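Local coordinates for protein packaging enzyme P4 (Pseudomonas phage phi6, PDB 4BLO) that hydrolyses nucleoside triphosphates as a hexameric RecA-like motor and probably uses that energy to drive RNA into the phage capsid, at residues 1-6 with 180-185; 119-124 with 214-219; 134-139 with 143-148; 172-177 with 225-230. All coordinates share one frame; numbering follows the deposited sequence.

Interaction 1 of 4, residues 1-6 with 180-185; sequences MPIVVT and LGFNVA
Phe182 extends from the loop that leads into strand 184-187 of the RecA-like core and sets the far edge of its ring against the N-terminal segment, where Ile3, Val4 and Val5 receive it. The backbone carbonyl of Val4 lies close to the ring plane, its O 3.3 Å from CE1 of Phe182, so the rim of the ring rather than its face meets the oxygen. Val5 CG2 sits at the same edge, 3.9 Å from Phe182 CZ. Ile3 comes in obliquely with its CG2 branch, 3.9 Å from Phe182 CE1, and its side chain runs at about a right angle to that of the phenylalanine.

The ring is carried there by a chi1 of -72°, which places CG beside the backbone N and anti to the carbonyl carbon. Behind it, Gly181 ends helix 167-179 in a Schellman motif, its positive phi turning the chain toward the sheet. His9, from the following helix 7-22, stacks on the Phe182 ring, and its ND1 hydrogen-bonds to the O of Leu180. On the N-terminal side Val5 also packs on Met49 and Ala52 of helix 38-54, while Ile3 CG1 lies 3.6 Å from the O of Asp143.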
# COMPACT_ATOMS: atom_id res chain seq x y z
N MET L 1 14.15 -39.34 23.99
CA MET L 1 13.87 -38.04 24.62
C MET L 1 15.15 -37.25 25.02
O MET L 1 15.11 -36.04 24.82
CB MET L 1 12.96 -38.19 25.84
CG MET L 1 11.53 -37.76 25.59
SD MET L 1 10.57 -37.81 27.12
CE MET L 1 8.92 -37.58 26.48
N PRO L 2 16.28 -37.81 25.55
CA PRO L 2 17.40 -36.92 25.93
C PRO L 2 18.29 -36.48 24.75
O PRO L 2 18.19 -37.03 23.65
CB PRO L 2 18.18 -37.74 26.95
CG PRO L 2 17.90 -39.14 26.60
CD PRO L 2 16.58 -39.21 25.90
N ILE L 3 19.15 -35.46 24.99
CA ILE L 3 20.10 -34.94 24.00
C ILE L 3 21.51 -35.35 24.48
O ILE L 3 22.03 -34.76 25.43
CB ILE L 3 19.94 -33.40 23.79
CG1 ILE L 3 18.51 -33.06 23.30
CG2 ILE L 3 21.01 -32.86 22.82
CD1 ILE L 3 18.13 -31.57 23.34
N VAL L 4 22.08 -36.39 23.84
CA VAL L 4 23.37 -36.95 24.24
C VAL L 4 24.53 -36.36 23.41
O VAL L 4 24.46 -36.26 22.18
CB VAL L 4 23.35 -38.51 24.25
CG1 VAL L 4 23.00 -39.12 22.89
CG2 VAL L 4 24.65 -39.10 24.81
N VAL L 5 25.59 -35.96 24.12
CA VAL L 5 26.82 -35.37 23.58
C VAL L 5 27.89 -36.46 23.54
O VAL L 5 28.38 -36.91 24.59
CB VAL L 5 27.26 -34.13 24.41
CG1 VAL L 5 28.51 -33.49 23.82
CG2 VAL L 5 26.14 -33.10 24.48
N THR L 6 28.22 -36.91 22.32
CA THR L 6 29.21 -37.94 21.96
C THR L 6 30.60 -37.27 21.87
O THR L 6 30.68 -36.04 21.87
CB THR L 6 28.79 -38.57 20.60
OG1 THR L 6 27.40 -38.92 20.64
CG2 THR L 6 29.61 -39.80 20.21
N LEU L 180 28.14 -28.89 15.32
CA LEU L 180 28.70 -29.96 16.15
C LEU L 180 28.29 -31.35 15.65
O LEU L 180 28.88 -32.35 16.08
CB LEU L 180 28.27 -29.81 17.62
CG LEU L 180 28.72 -28.54 18.36
CD1 LEU L 180 28.01 -28.43 19.69
CD2 LEU L 180 30.24 -28.49 18.54
N GLY L 181 27.30 -31.42 14.75
CA GLY L 181 26.85 -32.68 14.17
C GLY L 181 25.46 -33.12 14.54
O GLY L 181 24.98 -34.13 14.00
N PHE L 182 24.77 -32.36 15.42
CA PHE L 182 23.41 -32.67 15.84
C PHE L 182 22.42 -32.48 14.73
O PHE L 182 22.58 -31.58 13.91
CB PHE L 182 22.99 -31.79 17.04
CG PHE L 182 23.65 -32.15 18.34
CD1 PHE L 182 23.20 -33.23 19.09
CD2 PHE L 182 24.72 -31.41 18.81
CE1 PHE L 182 23.83 -33.58 20.29
CE2 PHE L 182 25.34 -31.74 20.01
CZ PHE L 182 24.89 -32.83 20.75
N ASN L 183 21.38 -33.31 14.72
CA ASN L 183 20.27 -33.23 13.78
C ASN L 183 19.23 -32.32 14.38
O ASN L 183 18.42 -32.75 15.22
CB ASN L 183 19.72 -34.62 13.47
CG ASN L 183 20.67 -35.50 12.68
OD1 ASN L 183 20.64 -36.72 12.81
ND2 ASN L 183 21.49 -34.91 11.83
N VAL L 184 19.29 -31.04 13.98
CA VAL L 184 18.44 -29.96 14.49
C VAL L 184 17.22 -29.80 13.59
O VAL L 184 17.33 -29.84 12.36
CB VAL L 184 19.24 -28.64 14.63
CG1 VAL L 184 18.38 -27.53 15.21
CG2 VAL L 184 20.48 -28.83 15.49
N ALA L 185 16.04 -29.59 14.22
CA ALA L 185 14.77 -29.35 13.54
C ALA L 185 14.05 -28.17 14.15
O ALA L 185 14.15 -27.96 15.36
CB ALA L 185 13.90 -30.58 13.61

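Interaction 2 of 4, residues 119-124 with 214-219; sequences SGVTAL and TDISNL
Val121 points at helix 208-222 and meets the flank of Ser217, where that helix packs on strand 120-126, the strand that runs into the P-loop of this RecA-like ATPase. The short segments run at 132° to one another, and their axes approach to 5.7 Å. Gly120 has no side chain between its CA and the helix, consistent with the close approach: its CA comes to 3.3 Å from the backbone O of Ser217 in a CA-H...O contact, and CA to CA the two residues are 4.3 Å apart.

Ser217 directs its hydroxyl across to the strand, OG anti to its own backbone N (chi1 -171°), and there OG accepts the amide of Val121, N to OG 3.2 Å at 161°. The same serine offers its CB to the valine: CG1 of Val121 lies 3.6 Å from Ser217 CB, so one side chain receives a polar bond and an apolar touch from one residue. The other valine branch, CG2, turns to Ile216, whose CG2 it meets at 4.2 Å. The end of Ile216 leads away; its side chain also touches Met229 of strand 226-231.

The helix also meets a neighbouring subunit: Asp215 forms a salt bridge with Arg195 of that subunit, and Val151 of the same subunit packs on Ser217. Within the chain, Thr221 OG1 bonds both the O of Ser119 and the O of Ser217, tying the residue before the strand to the next helical turn.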
# COMPACT_ATOMS: atom_id res chain seq x y z
N SER L 119 25.12 -30.38 3.43
CA SER L 119 24.77 -29.49 4.53
C SER L 119 23.94 -28.34 3.98
O SER L 119 24.19 -27.88 2.86
CB SER L 119 26.03 -28.98 5.23
OG SER L 119 26.78 -30.06 5.76
N GLY L 120 22.93 -27.93 4.73
CA GLY L 120 22.02 -26.87 4.34
C GLY L 120 20.70 -26.95 5.07
O GLY L 120 20.65 -27.44 6.21
N VAL L 121 19.62 -26.50 4.43
CA VAL L 121 18.31 -26.57 5.06
C VAL L 121 17.35 -27.43 4.21
O VAL L 121 17.46 -27.51 2.99
CB VAL L 121 17.72 -25.17 5.43
CG1 VAL L 121 16.95 -24.53 4.28
CG2 VAL L 121 16.85 -25.27 6.67
N THR L 122 16.48 -28.14 4.92
CA THR L 122 15.43 -28.99 4.39
C THR L 122 14.13 -28.32 4.83
O THR L 122 14.06 -27.84 5.96
CB THR L 122 15.63 -30.43 4.84
OG1 THR L 122 16.91 -30.88 4.38
CG2 THR L 122 14.52 -31.36 4.34
N ALA L 123 13.14 -28.20 3.91
CA ALA L 123 11.89 -27.52 4.23
C ALA L 123 10.73 -28.49 4.20
O ALA L 123 10.39 -29.04 3.16
CB ALA L 123 11.64 -26.35 3.27
N LEU L 124 10.12 -28.68 5.36
CA LEU L 124 9.00 -29.58 5.53
C LEU L 124 7.71 -28.77 5.37
O LEU L 124 7.28 -28.08 6.29
CB LEU L 124 9.10 -30.31 6.89
CG LEU L 124 8.01 -31.26 7.36
CD1 LEU L 124 7.95 -32.49 6.51
CD2 LEU L 124 8.26 -31.62 8.79
N THR L 214 17.10 -19.71 0.84
CA THR L 214 18.40 -19.92 0.19
C THR L 214 19.55 -19.40 1.08
O THR L 214 20.56 -20.09 1.25
CB THR L 214 18.44 -19.28 -1.20
OG1 THR L 214 17.38 -19.83 -1.99
CG2 THR L 214 19.74 -19.52 -1.91
N ASP L 215 19.37 -18.18 1.64
CA ASP L 215 20.33 -17.54 2.54
C ASP L 215 20.48 -18.37 3.83
O ASP L 215 21.60 -18.54 4.31
CB ASP L 215 19.89 -16.10 2.87
CG ASP L 215 20.12 -15.08 1.78
OD1 ASP L 215 20.70 -15.45 0.73
OD2 ASP L 215 19.77 -13.89 2.00
N ILE L 216 19.37 -18.91 4.36
CA ILE L 216 19.39 -19.77 5.55
C ILE L 216 20.09 -21.10 5.18
O ILE L 216 20.97 -21.54 5.92
CB ILE L 216 17.96 -19.96 6.13
CG1 ILE L 216 17.49 -18.69 6.86
CG2 ILE L 216 17.90 -21.17 7.04
CD1 ILE L 216 15.99 -18.56 7.04
N SER L 217 19.75 -21.69 4.01
CA SER L 217 20.35 -22.94 3.54
C SER L 217 21.86 -22.82 3.40
O SER L 217 22.58 -23.67 3.92
CB SER L 217 19.72 -23.38 2.22
OG SER L 217 20.12 -24.69 1.85
N ASN L 218 22.34 -21.74 2.75
CA ASN L 218 23.77 -21.51 2.53
C ASN L 218 24.51 -21.23 3.86
O ASN L 218 25.65 -21.66 4.02
CB ASN L 218 24.00 -20.39 1.52
CG ASN L 218 23.53 -20.69 0.11
OD1 ASN L 218 23.22 -19.78 -0.66
ND2 ASN L 218 23.49 -21.96 -0.26
N LEU L 219 23.82 -20.58 4.82
CA LEU L 219 24.34 -20.32 6.16
C LEU L 219 24.65 -21.67 6.85
O LEU L 219 25.70 -21.82 7.47
CB LEU L 219 23.29 -19.51 6.94
CG LEU L 219 23.73 -18.34 7.84
CD1 LEU L 219 24.63 -17.37 7.12
CD2 LEU L 219 22.53 -17.60 8.37

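Interaction 3 of 4, residues 134-139 with 143-148; sequences ITLNEK and DVLIRW. With ADP (adenosine-5'-diphosphate), chain B.
Leu136 and Asn137 meet Leu145 from a helix that widens into a pi-type turn at 135-139, and no hydrogen bond joins the two segments. Asn137 OD1 lies 3.4 Å from CD2 of Leu145. The asparagine spends its polar end within its own helix, where ND2 is hydrogen-bonded to the O of Ser133. That bond holds the amide against the preceding turn, with OD1 turned to the leucine; the two side chains cross at about a right angle. The second touch is purely apolar. Leu136 points from the helix toward the strand and brings CD2 to 3.7 Å from CD1 of Leu145, so the forked end of Leu145 is shared, one methyl nearest to each helical neighbour. Leu145 extends its fork with CG anti to the backbone N (chi1 171°).

Helix 132-140 follows the P-loop (Walker A) of the RecA-like core, and strand 144-147 is the next strand along the chain, though not the neighbour of 120-126 in the sheet. At the start of the segment the amide of Ile134 donates to O2A of ADP, N to O 2.9 Å, and CG1 of the same residue lies 3.5 Å from that oxygen. Lys132 and the amides of Gly129, Gly131 and Ser133 bind the nucleotide as well. One turn further on, Lys139 NZ reaches back to Thr135 OG1 at 3.0 Å, and that hydroxyl is also bonded to the O of Gly131.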
# COMPACT_ATOMS: atom_id res chain seq x y z
N ILE L 134 3.79 -34.52 12.78
CA ILE L 134 3.73 -35.98 12.93
C ILE L 134 4.90 -36.62 12.18
O ILE L 134 5.62 -37.42 12.78
CB ILE L 134 2.34 -36.52 12.47
CG1 ILE L 134 1.33 -36.51 13.64
CG2 ILE L 134 2.38 -37.88 11.73
CD1 ILE L 134 1.63 -37.46 14.91
N THR L 135 5.11 -36.23 10.91
CA THR L 135 6.20 -36.74 10.06
C THR L 135 7.55 -36.37 10.69
O THR L 135 8.43 -37.24 10.78
CB THR L 135 6.07 -36.19 8.63
OG1 THR L 135 4.81 -36.59 8.11
CG2 THR L 135 7.18 -36.69 7.72
N LEU L 136 7.68 -35.11 11.17
CA LEU L 136 8.89 -34.63 11.80
C LEU L 136 9.30 -35.50 13.03
O LEU L 136 10.45 -35.93 13.11
CB LEU L 136 8.71 -33.16 12.21
CG LEU L 136 9.86 -32.52 13.01
CD1 LEU L 136 11.15 -32.46 12.20
CD2 LEU L 136 9.48 -31.15 13.50
N ASN L 137 8.36 -35.78 13.94
CA ASN L 137 8.71 -36.47 15.17
C ASN L 137 8.69 -38.00 15.05
O ASN L 137 9.54 -38.64 15.68
CB ASN L 137 7.84 -35.98 16.31
CG ASN L 137 8.13 -34.52 16.63
OD1 ASN L 137 9.06 -34.18 17.36
ND2 ASN L 137 7.41 -33.61 16.00
N GLU L 138 7.78 -38.57 14.25
CA GLU L 138 7.70 -40.03 14.10
C GLU L 138 8.65 -40.55 13.03
O GLU L 138 9.41 -41.47 13.33
CB GLU L 138 6.28 -40.50 13.78
CG GLU L 138 5.31 -40.34 14.93
CD GLU L 138 3.95 -40.97 14.69
OE1 GLU L 138 3.47 -40.98 13.54
OE2 GLU L 138 3.35 -41.44 15.69
N LYS L 139 8.57 -40.01 11.78
CA LYS L 139 9.39 -40.47 10.66
C LYS L 139 10.80 -39.87 10.69
O LYS L 139 11.74 -40.64 10.58
CB LYS L 139 8.70 -40.22 9.30
CG LYS L 139 7.52 -41.20 9.03
CD LYS L 139 6.61 -40.75 7.88
CE LYS L 139 5.34 -40.08 8.37
NZ LYS L 139 4.50 -39.50 7.27
N ASP L 143 17.43 -34.99 16.64
CA ASP L 143 18.18 -35.01 17.89
C ASP L 143 17.76 -33.84 18.80
O ASP L 143 17.58 -34.03 19.99
CB ASP L 143 19.71 -34.97 17.66
CG ASP L 143 20.28 -36.04 16.75
OD1 ASP L 143 19.62 -37.09 16.58
OD2 ASP L 143 21.38 -35.84 16.21
N VAL L 144 17.60 -32.65 18.21
CA VAL L 144 17.18 -31.43 18.91
C VAL L 144 15.92 -30.89 18.20
O VAL L 144 15.93 -30.68 16.99
CB VAL L 144 18.35 -30.38 18.95
CG1 VAL L 144 17.89 -29.08 19.60
CG2 VAL L 144 19.57 -30.94 19.69
N LEU L 145 14.84 -30.68 18.96
CA LEU L 145 13.59 -30.16 18.43
C LEU L 145 13.34 -28.75 18.95
O LEU L 145 12.98 -28.57 20.11
CB LEU L 145 12.40 -31.10 18.75
CG LEU L 145 10.97 -30.58 18.45
CD1 LEU L 145 10.68 -30.51 16.96
CD2 LEU L 145 9.93 -31.43 19.15
N ILE L 146 13.55 -27.74 18.07
CA ILE L 146 13.31 -26.33 18.39
C ILE L 146 11.84 -26.09 18.20
O ILE L 146 11.29 -26.37 17.12
CB ILE L 146 14.18 -25.35 17.56
CG1 ILE L 146 15.70 -25.58 17.80
CG2 ILE L 146 13.76 -23.87 17.81
CD1 ILE L 146 16.55 -24.89 16.79
N ARG L 147 11.18 -25.61 19.26
CA ARG L 147 9.75 -25.31 19.22
C ARG L 147 9.56 -23.80 19.27
O ARG L 147 10.03 -23.13 20.19
CB ARG L 147 9.00 -26.07 20.30
CG ARG L 147 8.70 -27.49 19.88
CD ARG L 147 7.24 -27.84 20.15
NE ARG L 147 6.45 -28.05 18.94
CZ ARG L 147 5.12 -27.99 18.87
NH1 ARG L 147 4.41 -27.67 19.94
NH2 ARG L 147 4.50 -28.21 17.72
N TRP L 148 8.92 -23.27 18.21
CA TRP L 148 8.73 -21.83 18.04
C TRP L 148 7.34 -21.55 17.43
O TRP L 148 6.97 -22.17 16.44
CB TRP L 148 9.87 -21.31 17.15
CG TRP L 148 10.09 -19.83 17.12
CD1 TRP L 148 10.00 -18.96 18.17
CD2 TRP L 148 10.58 -19.08 16.01
NE1 TRP L 148 10.33 -17.69 17.75
CE2 TRP L 148 10.70 -17.73 16.43
CE3 TRP L 148 10.89 -19.40 14.67
CZ2 TRP L 148 11.13 -16.72 15.57
CZ3 TRP L 148 11.31 -18.38 13.82
CH2 TRP L 148 11.40 -17.06 14.26
PB ADP B . 0.46 -30.14 10.95
O1B ADP B . 0.74 -30.19 9.43
O2B ADP B . 1.79 -30.03 11.71
O3B ADP B . -0.41 -28.95 11.28
PA ADP B . -0.07 -32.51 12.59
O1A ADP B . 0.05 -31.75 13.92
O2A ADP B . 1.19 -33.25 12.34
O3A ADP B . -0.31 -31.47 11.39
O5' ADP B . -1.28 -33.53 12.64
C5' ADP B . -1.91 -33.99 11.43
C4' ADP B . -2.95 -35.03 11.74
O4' ADP B . -3.98 -34.46 12.56
C3' ADP B . -3.67 -35.57 10.51
O3' ADP B . -2.96 -36.62 9.88
C2' ADP B . -5.02 -36.01 11.09
O2' ADP B . -4.98 -37.31 11.66
C1' ADP B . -5.25 -34.94 12.17
N9 ADP B . -6.08 -33.81 11.74
C8 ADP B . -5.68 -32.54 11.44
N7 ADP B . -6.65 -31.74 11.08
C5 ADP B . -7.78 -32.54 11.14
C6 ADP B . -9.14 -32.29 10.87
N6 ADP B . -9.61 -31.13 10.40
N1 ADP B . -10.02 -33.31 11.06
C2 ADP B . -9.55 -34.50 11.46
N3 ADP B . -8.29 -34.85 11.73
C4 ADP B . -7.45 -33.82 11.55

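Interaction 4 of 4, residues 172-177 with 225-230; sequences IVCIGL and CSVVMV
Cys174 and Cys225 each bring a sulfur into this buried contact, and the two are used differently. Cys174, on the helix, holds SG beside its backbone N and anti to the carbonyl carbon (chi1 -80°), which lays the sulfur along the strand and against Val227: SG to CG1 is 3.8 Å. Val227 has its CB directed at the helix and spreads both methyls there. CG1 is the branch anti to its backbone N (chi1 179°) and takes the sulfur, whereas CG2, beside that N, comes to 4.2 Å from CB of Cys174. The fork thus follows the CB-SG bond of the cysteine from end to end.

Cys225 stands just before the strand proper and also points at the helix, but what it meets is backbone. Its SG lies 3.6 Å from the O of Ile175 and 3.7 Å from the O of Cys174, two successive carbonyls of one helical turn; neither approach counts as a hydrogen bond. Ile175 has its own CB turned from the strand, and so it takes part mainly through that carbonyl.

Phe220 of helix 208-222 touches Cys174, Cys225 and Val227. Helix 167-179 lies over strands 184-187 and 226-231, adjacent parallel strands of the central RecA-like sheet: Cys174 reaches Val184 and Val186 on the first as well as Val227 on the second. Helix 38-54 packs against the same helix, with Ile172 on Val40 and Tyr44, Val173 on Tyr44, and Ile175 on Ile41.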
# COMPACT_ATOMS: atom_id res chain seq x y z
N ILE L 172 21.03 -19.37 16.67
CA ILE L 172 22.03 -19.75 17.67
C ILE L 172 22.01 -21.28 17.86
O ILE L 172 23.07 -21.91 17.76
CB ILE L 172 21.79 -19.01 19.02
CG1 ILE L 172 22.28 -17.56 18.94
CG2 ILE L 172 22.49 -19.71 20.18
CD1 ILE L 172 21.76 -16.68 20.04
N VAL L 173 20.83 -21.85 18.12
CA VAL L 173 20.66 -23.28 18.36
C VAL L 173 20.93 -24.07 17.07
O VAL L 173 21.63 -25.09 17.13
CB VAL L 173 19.28 -23.63 18.97
CG1 VAL L 173 19.23 -25.09 19.42
CG2 VAL L 173 18.96 -22.72 20.15
N CYS L 174 20.41 -23.60 15.92
CA CYS L 174 20.58 -24.26 14.62
C CYS L 174 22.06 -24.32 14.20
O CYS L 174 22.56 -25.41 13.93
CB CYS L 174 19.73 -23.59 13.55
SG CYS L 174 17.98 -24.08 13.57
N ILE L 175 22.77 -23.16 14.17
CA ILE L 175 24.18 -23.09 13.79
C ILE L 175 25.06 -23.73 14.88
O ILE L 175 25.91 -24.56 14.56
CB ILE L 175 24.63 -21.63 13.45
CG1 ILE L 175 23.85 -21.08 12.25
CG2 ILE L 175 26.15 -21.55 13.19
CD1 ILE L 175 23.73 -19.55 12.21
N GLY L 176 24.85 -23.34 16.13
CA GLY L 176 25.61 -23.84 17.27
C GLY L 176 25.64 -25.35 17.40
O GLY L 176 26.73 -25.94 17.38
N LEU L 177 24.46 -25.98 17.53
CA LEU L 177 24.35 -27.43 17.70
C LEU L 177 24.50 -28.20 16.38
O LEU L 177 25.07 -29.29 16.37
CB LEU L 177 23.04 -27.83 18.40
CG LEU L 177 22.81 -27.26 19.82
CD1 LEU L 177 21.55 -27.83 20.42
CD2 LEU L 177 23.97 -27.58 20.76
N CYS L 225 25.90 -27.70 8.85
CA CYS L 225 24.65 -28.02 9.56
C CYS L 225 23.67 -28.73 8.63
O CYS L 225 23.59 -28.41 7.44
CB CYS L 225 23.99 -26.76 10.13
SG CYS L 225 25.05 -25.78 11.23
N SER L 226 22.88 -29.64 9.20
CA SER L 226 21.77 -30.33 8.55
C SER L 226 20.51 -30.03 9.38
O SER L 226 20.29 -30.66 10.42
CB SER L 226 22.05 -31.82 8.41
OG SER L 226 21.05 -32.42 7.61
N VAL L 227 19.75 -29.02 8.96
CA VAL L 227 18.55 -28.55 9.64
C VAL L 227 17.29 -28.82 8.79
O VAL L 227 17.30 -28.67 7.58
CB VAL L 227 18.69 -27.04 10.01
CG1 VAL L 227 17.44 -26.49 10.71
CG2 VAL L 227 19.95 -26.78 10.85
N VAL L 228 16.20 -29.23 9.47
CA VAL L 228 14.86 -29.42 8.90
C VAL L 228 13.95 -28.34 9.51
O VAL L 228 13.75 -28.34 10.72
CB VAL L 228 14.30 -30.86 9.14
CG1 VAL L 228 12.79 -30.94 8.83
CG2 VAL L 228 15.08 -31.89 8.32
N MET L 229 13.42 -27.45 8.69
CA MET L 229 12.49 -26.40 9.15
C MET L 229 11.10 -26.67 8.62
O MET L 229 10.96 -26.88 7.41
CB MET L 229 12.96 -25.00 8.70
CG MET L 229 14.29 -24.59 9.27
SD MET L 229 14.54 -22.80 9.21
CE MET L 229 14.47 -22.51 7.48
N VAL L 230 10.08 -26.67 9.50
CA VAL L 230 8.71 -26.89 9.02
C VAL L 230 8.18 -25.53 8.60
O VAL L 230 8.22 -24.57 9.39
CB VAL L 230 7.73 -27.72 9.90
CG1 VAL L 230 8.40 -28.33 11.10
CG2 VAL L 230 6.45 -26.96 10.27

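In the fold
From the N terminus, interaction 1 opens at once and closes when the chain reaches 180-185, binding the N-terminal segment to the loop before strand 184-187. Interaction 2 opens within that span at 119-124 and closes past it at 214-219, so the two cross. Interaction 3 is a short local closure, 134-139 with 143-148, lying inside the spans of both. Interaction 4 begins at 172-177, after interaction 3 has closed, and ends at 225-230, crossing interactions 1 and 2. All four reach one sheet: strand 184-187 lies between 144-147 and 226-231, and 226-231 adjoins 120-126, with backbone bonds such as Thr122 O to Met229 N connecting them.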